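Local coordinates for Peptide/nickel transport system substrate-binding protein (PDB 5KZT), which binds peptide and probably delivers it to a membrane transporter as the substrate-binding component of an oligopeptide uptake system, at residues 45-50 / 191-196; 75-80 / 143-148; 88-93 / 168-173; 154-159 / 427-432. All coordinates share one frame; numbering follows the deposited sequence.

Contact 1. Residues 45-50 / 191-196; sequences TNEGLY and NGPFEL
N191 holds the backbone of E47 with both ends of its side-chain amide. E47 N donates to N191 OD1 at 2.9 Å, and N191 ND2 donates to E47 O at 3.0 Å. One amide therefore satisfies both polar backbone atoms of E47. The ND2 bond is the straighter (158° at the hydrogen), and E47 O lies in the amide plane of N191. E47 N instead sits above the carbonyl plane of N191. N46 ND2 reaches the same OD1 from the opposite face, at 3.1 Å, and also donates to L189 O. N46 OD1 accepts from T45 OG1 at 2.9 Å. In N191, CG lies between its own backbone N and carbonyl carbon (chi1 75°), which lays the amide beside 46-47. T45 ends helix 36-45, and its O takes G192 N at 2.9 Å, from well above the carbonyl plane. N191 N adds a weak bond to the same oxygen. F194 O is buried and has no hydrogen-bond partner in the model. It receives a CA-H...O contact from T45 CA at 3.1 Å. The carboxylate of E47 turns elsewhere, to Y214 OH and W215 NE1. Together these bonds tie the C-terminal end of helix 36-45 to the loop that enters strand 194-197, an outermost strand of a four-stranded mixed sheet in this family 5 solute-binding fold.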
# COMPACT_ATOMS: atom_id res chain seq x y z
N THR A 45 12.15 -10.47 -4.13
CA THR A 45 12.41 -11.41 -5.23
C THR A 45 12.76 -10.72 -6.54
O THR A 45 13.25 -11.35 -7.48
CB THR A 45 11.19 -12.33 -5.44
OG1 THR A 45 10.05 -11.59 -5.83
CG2 THR A 45 10.84 -13.05 -4.17
N ASN A 46 12.52 -9.41 -6.61
CA ASN A 46 12.77 -8.66 -7.82
C ASN A 46 13.31 -7.29 -7.47
O ASN A 46 13.25 -6.87 -6.32
CB ASN A 46 11.49 -8.56 -8.62
CG ASN A 46 11.05 -9.91 -9.15
OD1 ASN A 46 10.27 -10.62 -8.51
ND2 ASN A 46 11.59 -10.30 -10.28
N GLU A 47 13.83 -6.61 -8.48
CA GLU A 47 14.53 -5.37 -8.24
C GLU A 47 14.47 -4.47 -9.47
O GLU A 47 14.57 -4.94 -10.59
CB GLU A 47 15.98 -5.68 -7.85
CG GLU A 47 16.84 -4.47 -7.46
CD GLU A 47 18.26 -4.89 -7.13
OE1 GLU A 47 18.53 -5.21 -5.94
OE2 GLU A 47 19.09 -4.92 -8.05
N GLY A 48 14.30 -3.17 -9.23
CA GLY A 48 14.27 -2.17 -10.31
C GLY A 48 15.56 -1.39 -10.41
O GLY A 48 16.63 -1.86 -9.98
N LEU A 49 15.45 -0.19 -10.98
CA LEU A 49 16.60 0.69 -11.20
C LEU A 49 17.20 1.20 -9.89
O LEU A 49 18.40 1.38 -9.81
CB LEU A 49 16.25 1.87 -12.09
CG LEU A 49 15.80 1.52 -13.49
CD1 LEU A 49 15.21 2.76 -14.14
CD2 LEU A 49 16.94 0.95 -14.32
N TYR A 50 16.34 1.44 -8.90
CA TYR A 50 16.73 1.94 -7.59
C TYR A 50 16.10 1.04 -6.54
O TYR A 50 15.15 0.34 -6.83
CB TYR A 50 16.25 3.37 -7.39
CG TYR A 50 17.09 4.43 -8.07
CD1 TYR A 50 17.08 4.59 -9.45
CD2 TYR A 50 17.91 5.29 -7.33
CE1 TYR A 50 17.86 5.56 -10.08
CE2 TYR A 50 18.68 6.25 -7.94
CZ TYR A 50 18.65 6.38 -9.31
OH TYR A 50 19.45 7.33 -9.89
N ASN A 191 14.90 -11.53 -10.09
CA ASN A 191 16.15 -10.81 -10.30
C ASN A 191 16.58 -10.08 -9.04
O ASN A 191 17.43 -9.21 -9.10
CB ASN A 191 16.07 -9.85 -11.50
CG ASN A 191 15.27 -8.59 -11.21
OD1 ASN A 191 14.23 -8.64 -10.54
ND2 ASN A 191 15.73 -7.45 -11.73
N GLY A 192 16.02 -10.46 -7.90
CA GLY A 192 16.29 -9.80 -6.63
C GLY A 192 17.10 -10.70 -5.71
O GLY A 192 17.56 -11.76 -6.12
N PRO A 193 17.30 -10.27 -4.45
CA PRO A 193 18.09 -11.07 -3.49
C PRO A 193 17.61 -12.49 -3.23
O PRO A 193 18.44 -13.36 -2.89
CB PRO A 193 18.03 -10.23 -2.20
CG PRO A 193 17.76 -8.84 -2.66
CD PRO A 193 17.00 -8.93 -3.95
N PHE A 194 16.31 -12.73 -3.35
CA PHE A 194 15.71 -14.01 -3.02
C PHE A 194 14.87 -14.55 -4.18
O PHE A 194 14.39 -13.80 -5.03
CB PHE A 194 14.85 -13.85 -1.76
CG PHE A 194 15.64 -13.43 -0.55
CD1 PHE A 194 16.33 -14.36 0.20
CD2 PHE A 194 15.69 -12.10 -0.18
CE1 PHE A 194 17.08 -13.97 1.31
CE2 PHE A 194 16.45 -11.70 0.92
CZ PHE A 194 17.13 -12.64 1.68
N GLU A 195 14.79 -15.88 -4.26
CA GLU A 195 13.78 -16.55 -5.05
C GLU A 195 12.60 -16.90 -4.14
O GLU A 195 12.82 -17.21 -2.96
CB GLU A 195 14.33 -17.86 -5.58
CG GLU A 195 15.56 -17.70 -6.44
CD GLU A 195 15.94 -19.00 -7.10
OE1 GLU A 195 16.41 -19.92 -6.40
OE2 GLU A 195 15.76 -19.09 -8.33
N LEU A 196 11.38 -16.90 -4.69
CA LEU A 196 10.19 -17.40 -3.99
C LEU A 196 10.00 -18.88 -4.30
O LEU A 196 10.11 -19.28 -5.45
CB LEU A 196 8.92 -16.62 -4.36
CG LEU A 196 7.68 -16.80 -3.50
CD1 LEU A 196 7.88 -16.19 -2.11
CD2 LEU A 196 6.45 -16.17 -4.13

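Contact 2. Residues 75-80 / 143-148; sequences VYTIKL and DYTLEV
Strands 75-79 and 145-148 run antiparallel, with axes 4.7 Å apart at closest approach and directions 166° apart. They are the two middle strands of a four-stranded antiparallel sheet. Y76 pairs with V148 and I78 with L146 as hydrogen-bonded pairs, each with bonds both ways. T77-E147 and K79-T145 are non-hydrogen-bonded pairs. The four bonds are close to straight, and Y76 N to V148 O measures 2.8 Å. L80 N adds a fifth bond, to Y144 O, just beyond the strands.

Y76, I78, L146 and V148 share the buried face. Contacts there also run diagonally: I78 CD1 meets V148 CG2 at 4.2 Å, and L80 CD2 meets L146 CD1 at 4.1 Å. Helix 94-105 packs on this face, with A94 and Y97 against L146 and W101 against V148. T77, K79, T145 and E147 line the other face, where the methyls T77 CG2 and T145 CG2 touch at 4.1 Å. T145 OG1 hydrogen-bonds to D142 OD1. A water donates to E147 OE2 and also meets T77 OG1. E147 CG is anti to its backbone N (chi1 -169°), which places it 3.7 Å from V75 CG1.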
# COMPACT_ATOMS: atom_id res chain seq x y z
N VAL A 75 14.89 14.39 -18.95
CA VAL A 75 15.42 13.29 -19.72
C VAL A 75 16.55 12.64 -18.92
O VAL A 75 17.55 13.31 -18.57
CB VAL A 75 15.88 13.71 -21.13
CG1 VAL A 75 16.43 12.52 -21.89
CG2 VAL A 75 14.71 14.30 -21.90
N TYR A 76 16.36 11.35 -18.63
CA TYR A 76 17.27 10.55 -17.82
C TYR A 76 17.90 9.47 -18.70
O TYR A 76 17.19 8.62 -19.25
CB TYR A 76 16.50 9.91 -16.65
CG TYR A 76 16.12 10.86 -15.51
CD1 TYR A 76 15.23 11.91 -15.72
CD2 TYR A 76 16.63 10.68 -14.23
CE1 TYR A 76 14.88 12.77 -14.68
CE2 TYR A 76 16.28 11.54 -13.19
CZ TYR A 76 15.41 12.58 -13.44
OH TYR A 76 15.05 13.45 -12.44
N THR A 77 19.22 9.49 -18.81
CA THR A 77 19.97 8.47 -19.57
C THR A 77 20.67 7.55 -18.55
O THR A 77 21.54 7.99 -17.80
CB THR A 77 20.99 9.13 -20.51
OG1 THR A 77 20.31 10.09 -21.35
CG2 THR A 77 21.66 8.09 -21.40
N ILE A 78 20.27 6.28 -18.54
CA ILE A 78 20.57 5.36 -17.44
C ILE A 78 21.30 4.13 -17.96
O ILE A 78 20.78 3.45 -18.83
CB ILE A 78 19.28 4.89 -16.75
CG1 ILE A 78 18.51 6.11 -16.19
CG2 ILE A 78 19.59 3.93 -15.61
CD1 ILE A 78 17.09 5.81 -15.74
N LYS A 79 22.49 3.88 -17.43
CA LYS A 79 23.26 2.70 -17.78
C LYS A 79 22.85 1.60 -16.82
O LYS A 79 22.69 1.84 -15.63
CB LYS A 79 24.76 2.97 -17.69
CG LYS A 79 25.21 4.01 -18.70
CD LYS A 79 26.67 4.35 -18.58
CE LYS A 79 27.56 3.20 -19.01
NZ LYS A 79 28.67 3.74 -19.83
N LEU A 80 22.67 0.39 -17.35
CA LEU A 80 22.22 -0.75 -16.56
C LEU A 80 23.37 -1.67 -16.20
O LEU A 80 24.36 -1.73 -16.91
CB LEU A 80 21.19 -1.54 -17.36
CG LEU A 80 19.95 -0.76 -17.80
CD1 LEU A 80 19.05 -1.66 -18.62
CD2 LEU A 80 19.23 -0.22 -16.58
N ASP A 143 21.14 -2.57 -25.42
CA ASP A 143 20.69 -3.57 -24.46
C ASP A 143 20.97 -3.23 -22.99
O ASP A 143 20.29 -3.76 -22.10
CB ASP A 143 21.21 -4.97 -24.84
CG ASP A 143 20.53 -5.51 -26.11
OD1 ASP A 143 19.47 -4.98 -26.50
OD2 ASP A 143 21.07 -6.44 -26.75
N TYR A 144 21.93 -2.33 -22.71
CA TYR A 144 22.23 -1.92 -21.33
C TYR A 144 22.13 -0.41 -21.07
O TYR A 144 22.73 0.09 -20.13
CB TYR A 144 23.60 -2.49 -20.94
CG TYR A 144 23.56 -4.00 -20.98
CD1 TYR A 144 23.07 -4.74 -19.89
CD2 TYR A 144 23.93 -4.70 -22.14
CE1 TYR A 144 22.98 -6.12 -19.95
CE2 TYR A 144 23.84 -6.09 -22.21
CZ TYR A 144 23.37 -6.79 -21.11
OH TYR A 144 23.28 -8.17 -21.18
N THR A 145 21.35 0.30 -21.89
CA THR A 145 21.13 1.75 -21.71
C THR A 145 19.67 2.12 -21.97
O THR A 145 19.11 1.76 -23.02
CB THR A 145 22.03 2.57 -22.66
OG1 THR A 145 23.39 2.18 -22.47
CG2 THR A 145 21.88 4.11 -22.42
N LEU A 146 19.08 2.83 -21.01
CA LEU A 146 17.73 3.40 -21.15
C LEU A 146 17.80 4.91 -21.28
O LEU A 146 18.66 5.58 -20.67
CB LEU A 146 16.86 3.10 -19.93
CG LEU A 146 16.45 1.66 -19.70
CD1 LEU A 146 15.89 1.53 -18.30
CD2 LEU A 146 15.44 1.19 -20.74
N GLU A 147 16.88 5.45 -22.09
CA GLU A 147 16.55 6.85 -22.04
C GLU A 147 15.10 6.95 -21.59
O GLU A 147 14.20 6.49 -22.29
CB GLU A 147 16.72 7.53 -23.38
CG GLU A 147 16.64 9.04 -23.27
CD GLU A 147 16.49 9.73 -24.60
OE1 GLU A 147 15.38 9.68 -25.21
OE2 GLU A 147 17.48 10.36 -25.04
N VAL A 148 14.90 7.56 -20.41
CA VAL A 148 13.55 7.80 -19.85
C VAL A 148 13.25 9.29 -19.96
O VAL A 148 14.04 10.13 -19.52
CB VAL A 148 13.48 7.36 -18.37
CG1 VAL A 148 12.15 7.75 -17.73
CG2 VAL A 148 13.73 5.85 -18.26
O HOH W 1 19.92 9.98 -23.77

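Contact 3. Residues 88-93 / 168-173; sequences NGDPVT and PLNEKF
An Asx turn meets a helix N-cap here, with D90 of the turn bonded to N170 at the cap. In the turn, D90 N donates to N88 OD1 at 3.1 Å. At the cap, F173 N donates to N170 OD1 at 2.9 Å. The other end of that amide, N170 ND2, gives a fairly straight bond to D90 OD2 (3.1 Å, 159°). It uses the anti lone pair of the carboxylate oxygen, and the two flat groups are nearly coplanar. N170 CG is anti to its backbone N (chi1 -175°), which carries the amide across to the turn. A water donates to D90 OD2 at 2.7 Å and to N170 OD1 at 2.9 Å, and accepts from N88 ND2. N88 ND2 also makes a weak bond to D90 OD2. K172 NZ stays 4.5 Å from D90 OD2, beyond a salt bridge, but its charge may still favour the carboxylate form. V92 CG1 also packs on P168 CG at 4.2 Å. The contact joins two helix starts: 88-93 ends at T93, the N-cap of helix 94-105, and 168-173 enters helix 171-177. P168 also rests on D96 and Y97 of helix 94-105.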
# COMPACT_ATOMS: atom_id res chain seq x y z
N ASN A 88 16.54 -17.70 -14.44
CA ASN A 88 16.77 -18.69 -15.51
C ASN A 88 18.07 -18.43 -16.30
O ASN A 88 18.29 -19.04 -17.35
CB ASN A 88 15.55 -18.75 -16.46
CG ASN A 88 15.36 -17.49 -17.32
OD1 ASN A 88 16.04 -16.48 -17.14
ND2 ASN A 88 14.43 -17.57 -18.27
N GLY A 89 18.92 -17.52 -15.82
CA GLY A 89 20.16 -17.20 -16.53
C GLY A 89 20.09 -16.14 -17.62
O GLY A 89 21.14 -15.63 -18.01
N ASP A 90 18.90 -15.78 -18.12
CA ASP A 90 18.79 -14.69 -19.13
C ASP A 90 19.34 -13.39 -18.53
O ASP A 90 19.08 -13.11 -17.36
CB ASP A 90 17.32 -14.41 -19.52
CG ASP A 90 16.66 -15.54 -20.32
OD1 ASP A 90 17.29 -16.56 -20.66
OD2 ASP A 90 15.44 -15.40 -20.62
N PRO A 91 20.10 -12.59 -19.31
CA PRO A 91 20.52 -11.29 -18.78
C PRO A 91 19.32 -10.33 -18.60
O PRO A 91 18.31 -10.45 -19.31
CB PRO A 91 21.46 -10.76 -19.86
CG PRO A 91 20.86 -11.30 -21.11
CD PRO A 91 20.35 -12.68 -20.77
N VAL A 92 19.44 -9.43 -17.63
CA VAL A 92 18.47 -8.36 -17.45
C VAL A 92 18.93 -7.22 -18.36
O VAL A 92 20.08 -6.74 -18.24
CB VAL A 92 18.35 -7.89 -15.99
CG1 VAL A 92 17.34 -6.74 -15.86
CG2 VAL A 92 17.99 -9.06 -15.07
N THR A 93 18.08 -6.85 -19.31
CA THR A 93 18.45 -5.85 -20.33
C THR A 93 17.45 -4.70 -20.34
O THR A 93 16.39 -4.78 -19.70
CB THR A 93 18.48 -6.47 -21.74
OG1 THR A 93 17.14 -6.70 -22.19
CG2 THR A 93 19.28 -7.76 -21.78
N PRO A 168 11.64 -4.30 -13.99
CA PRO A 168 11.66 -5.00 -15.27
C PRO A 168 10.95 -6.36 -15.21
O PRO A 168 10.75 -6.92 -14.12
CB PRO A 168 13.14 -5.17 -15.55
CG PRO A 168 13.76 -5.29 -14.20
CD PRO A 168 12.93 -4.43 -13.28
N LEU A 169 10.52 -6.83 -16.38
CA LEU A 169 9.96 -8.16 -16.55
C LEU A 169 10.56 -8.80 -17.79
O LEU A 169 10.87 -8.12 -18.77
CB LEU A 169 8.43 -8.09 -16.68
CG LEU A 169 7.70 -7.71 -15.40
CD1 LEU A 169 6.24 -7.39 -15.71
CD2 LEU A 169 7.81 -8.82 -14.35
N ASN A 170 10.71 -10.12 -17.73
CA ASN A 170 11.21 -10.92 -18.82
C ASN A 170 10.07 -11.25 -19.79
O ASN A 170 9.29 -12.15 -19.52
CB ASN A 170 11.84 -12.19 -18.26
CG ASN A 170 12.50 -13.04 -19.32
OD1 ASN A 170 11.85 -13.56 -20.24
ND2 ASN A 170 13.81 -13.20 -19.19
N GLU A 171 10.00 -10.56 -20.92
CA GLU A 171 8.86 -10.69 -21.85
C GLU A 171 8.64 -12.12 -22.30
O GLU A 171 7.50 -12.60 -22.36
CB GLU A 171 9.03 -9.80 -23.07
CG GLU A 171 7.91 -9.94 -24.10
CD GLU A 171 7.96 -8.89 -25.18
OE1 GLU A 171 8.89 -8.07 -25.22
OE2 GLU A 171 7.06 -8.90 -26.03
N LYS A 172 9.73 -12.81 -22.62
CA LYS A 172 9.63 -14.19 -23.08
C LYS A 172 8.96 -15.09 -22.04
O LYS A 172 8.08 -15.89 -22.35
CB LYS A 172 11.02 -14.72 -23.44
CG LYS A 172 11.00 -16.00 -24.24
CD LYS A 172 12.33 -16.26 -24.95
CE LYS A 172 13.47 -16.53 -23.96
NZ LYS A 172 14.44 -17.55 -24.46
N PHE A 173 9.39 -14.96 -20.81
CA PHE A 173 8.83 -15.75 -19.73
C PHE A 173 7.36 -15.41 -19.43
O PHE A 173 6.53 -16.31 -19.29
CB PHE A 173 9.67 -15.58 -18.48
CG PHE A 173 9.21 -16.43 -17.33
CD1 PHE A 173 9.69 -17.72 -17.17
CD2 PHE A 173 8.32 -15.93 -16.39
CE1 PHE A 173 9.28 -18.51 -16.09
CE2 PHE A 173 7.89 -16.71 -15.31
CZ PHE A 173 8.39 -18.00 -15.16
O HOH W 2 12.88 -16.24 -20.69

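Contact 4. Residues 154-159 / 427-432; sequences TAYINS and PDYQDP
D431 OD2 is gripped by S433 OG and by a salt bridge from R473 NH2, while D431 CB lies 4.2 Å from Y156 CD2. The side chain of D431 also caps a backbone N at the start of helix 433-436. Next to it is the main feature, an offset face-to-face stack of Y156 and Y429 in this two-lobed solute-binding fold. The ring centroids are 4.1 Å apart and the planes 19° apart. Y429 CE2 lies over the centre of the Y156 ring, 3.5 Å above its plane. Y156 CD1 lies over a face of the Y429 ring, displaced toward its rim. The opposite face of Y156 carries T154 CG2. In both tyrosines CG lies between the backbone N and the carbonyl carbon (chi1 45° in Y156, 54° in Y429), and these torsions bring the two rings face to face. The hydroxyls come out on the same side of the stack without bonding to each other, and Y429 OH turns to S433 OG.

D428 OD1 hydrogen-bonds to the backbone of the bound peptide, and its OD2 to Y113 OH. The contact thus lies beside the peptide site, and probably spans the cleft between the lobes, as expected of the liganded state. No direct hydrogen bond links the two segments. S159 CB packs on Y429 CB at 3.7 Å. Water does the polar bridging: one molecule donates to S159 O at 2.7 Å and to D428 O at 2.7 Å. A second bonds S159 OG at 2.7 Å and accepts from Q430 N at 2.9 Å.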
# COMPACT_ATOMS: atom_id res chain seq x y z
N THR A 154 10.04 15.69 -11.88
CA THR A 154 9.37 14.88 -10.87
C THR A 154 10.40 14.61 -9.76
O THR A 154 11.29 13.76 -9.89
CB THR A 154 8.86 13.56 -11.50
OG1 THR A 154 7.93 13.86 -12.56
CG2 THR A 154 8.17 12.68 -10.48
N ALA A 155 10.26 15.35 -8.67
CA ALA A 155 11.23 15.29 -7.57
C ALA A 155 11.39 13.88 -6.96
O ALA A 155 12.45 13.56 -6.47
CB ALA A 155 10.85 16.25 -6.47
N TYR A 156 10.33 13.07 -6.99
CA TYR A 156 10.32 11.74 -6.36
C TYR A 156 10.50 10.62 -7.39
O TYR A 156 10.20 9.44 -7.11
CB TYR A 156 9.01 11.51 -5.57
CG TYR A 156 7.74 11.93 -6.30
CD1 TYR A 156 7.15 11.10 -7.24
CD2 TYR A 156 7.14 13.15 -6.04
CE1 TYR A 156 6.00 11.49 -7.91
CE2 TYR A 156 6.00 13.56 -6.71
CZ TYR A 156 5.42 12.72 -7.62
OH TYR A 156 4.30 13.13 -8.28
N ILE A 157 11.00 10.97 -8.58
CA ILE A 157 11.14 9.98 -9.64
C ILE A 157 11.97 8.75 -9.22
O ILE A 157 11.65 7.64 -9.61
CB ILE A 157 11.69 10.60 -10.95
CG1 ILE A 157 11.57 9.61 -12.11
CG2 ILE A 157 13.12 11.08 -10.78
CD1 ILE A 157 10.16 9.25 -12.49
N ASN A 158 13.01 8.95 -8.44
CA ASN A 158 13.82 7.81 -7.99
C ASN A 158 13.04 6.88 -7.05
O ASN A 158 13.32 5.67 -6.99
CB ASN A 158 15.11 8.29 -7.34
CG ASN A 158 16.05 8.96 -8.32
OD1 ASN A 158 15.81 9.00 -9.54
ND2 ASN A 158 17.12 9.52 -7.79
N SER A 159 12.07 7.42 -6.31
CA SER A 159 11.16 6.59 -5.48
C SER A 159 10.23 5.74 -6.36
O SER A 159 9.94 4.57 -6.05
CB SER A 159 10.35 7.45 -4.52
OG SER A 159 11.17 8.19 -3.62
N PRO A 427 2.10 4.98 2.13
CA PRO A 427 2.65 5.81 1.06
C PRO A 427 3.61 5.05 0.15
O PRO A 427 4.35 4.21 0.62
CB PRO A 427 3.39 6.90 1.83
CG PRO A 427 3.81 6.21 3.09
CD PRO A 427 2.70 5.28 3.44
N ASP A 428 3.60 5.40 -1.13
CA ASP A 428 4.54 4.83 -2.11
C ASP A 428 5.73 5.74 -2.41
O ASP A 428 6.68 5.30 -3.03
CB ASP A 428 3.80 4.50 -3.41
CG ASP A 428 2.61 3.60 -3.17
OD1 ASP A 428 2.69 2.75 -2.26
OD2 ASP A 428 1.59 3.76 -3.85
N TYR A 429 5.65 6.99 -1.95
CA TYR A 429 6.72 7.97 -2.03
C TYR A 429 6.37 9.12 -1.10
O TYR A 429 5.22 9.21 -0.66
CB TYR A 429 6.91 8.47 -3.47
CG TYR A 429 5.66 9.01 -4.12
CD1 TYR A 429 4.77 8.17 -4.79
CD2 TYR A 429 5.40 10.38 -4.11
CE1 TYR A 429 3.62 8.68 -5.41
CE2 TYR A 429 4.28 10.89 -4.72
CZ TYR A 429 3.38 10.04 -5.36
OH TYR A 429 2.28 10.60 -5.94
N GLN A 430 7.32 10.02 -0.86
CA GLN A 430 7.20 11.01 0.20
C GLN A 430 6.68 12.36 -0.30
O GLN A 430 7.43 13.31 -0.49
CB GLN A 430 8.53 11.14 0.96
CG GLN A 430 8.36 11.80 2.32
CD GLN A 430 9.67 12.04 3.02
OE1 GLN A 430 10.56 11.17 2.99
NE2 GLN A 430 9.81 13.23 3.66
N ASP A 431 5.37 12.43 -0.49
CA ASP A 431 4.69 13.62 -0.98
C ASP A 431 3.20 13.38 -0.70
O ASP A 431 2.76 12.22 -0.73
CB ASP A 431 4.95 13.77 -2.49
CG ASP A 431 4.30 15.01 -3.09
OD1 ASP A 431 4.94 16.08 -3.10
OD2 ASP A 431 3.15 14.93 -3.56
N PRO A 432 2.41 14.44 -0.42
CA PRO A 432 0.99 14.21 -0.13
C PRO A 432 0.18 13.54 -1.24
O PRO A 432 -0.82 12.87 -0.96
CB PRO A 432 0.46 15.63 0.12
CG PRO A 432 1.64 16.41 0.55
CD PRO A 432 2.76 15.87 -0.28
O HOH W 3 8.93 3.91 -3.59
O HOH W 4 10.02 9.90 -1.91

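From the N terminus, contact 1 opens at the C-terminal end of helix 36-45 and closes at 191-196. Contacts 2 and 3 both nest inside that loop and cross each other. Contact 2 closes at 143-148, and contact 3 closes at 168-173. Contact 4 opens after contact 2 has closed. It crosses contacts 1 and 3 and closes the longest loop, at 427-432. L49 of contact 1 packs on I78, L80 and L146 of contact 2. P168 of contact 3 touches E47 and G48, and T93 touches D143. Contacts 1 to 3 thus join helix ends, a small sheet and an edge strand into one body. Contact 4 links that body to the distant 427-432 loop.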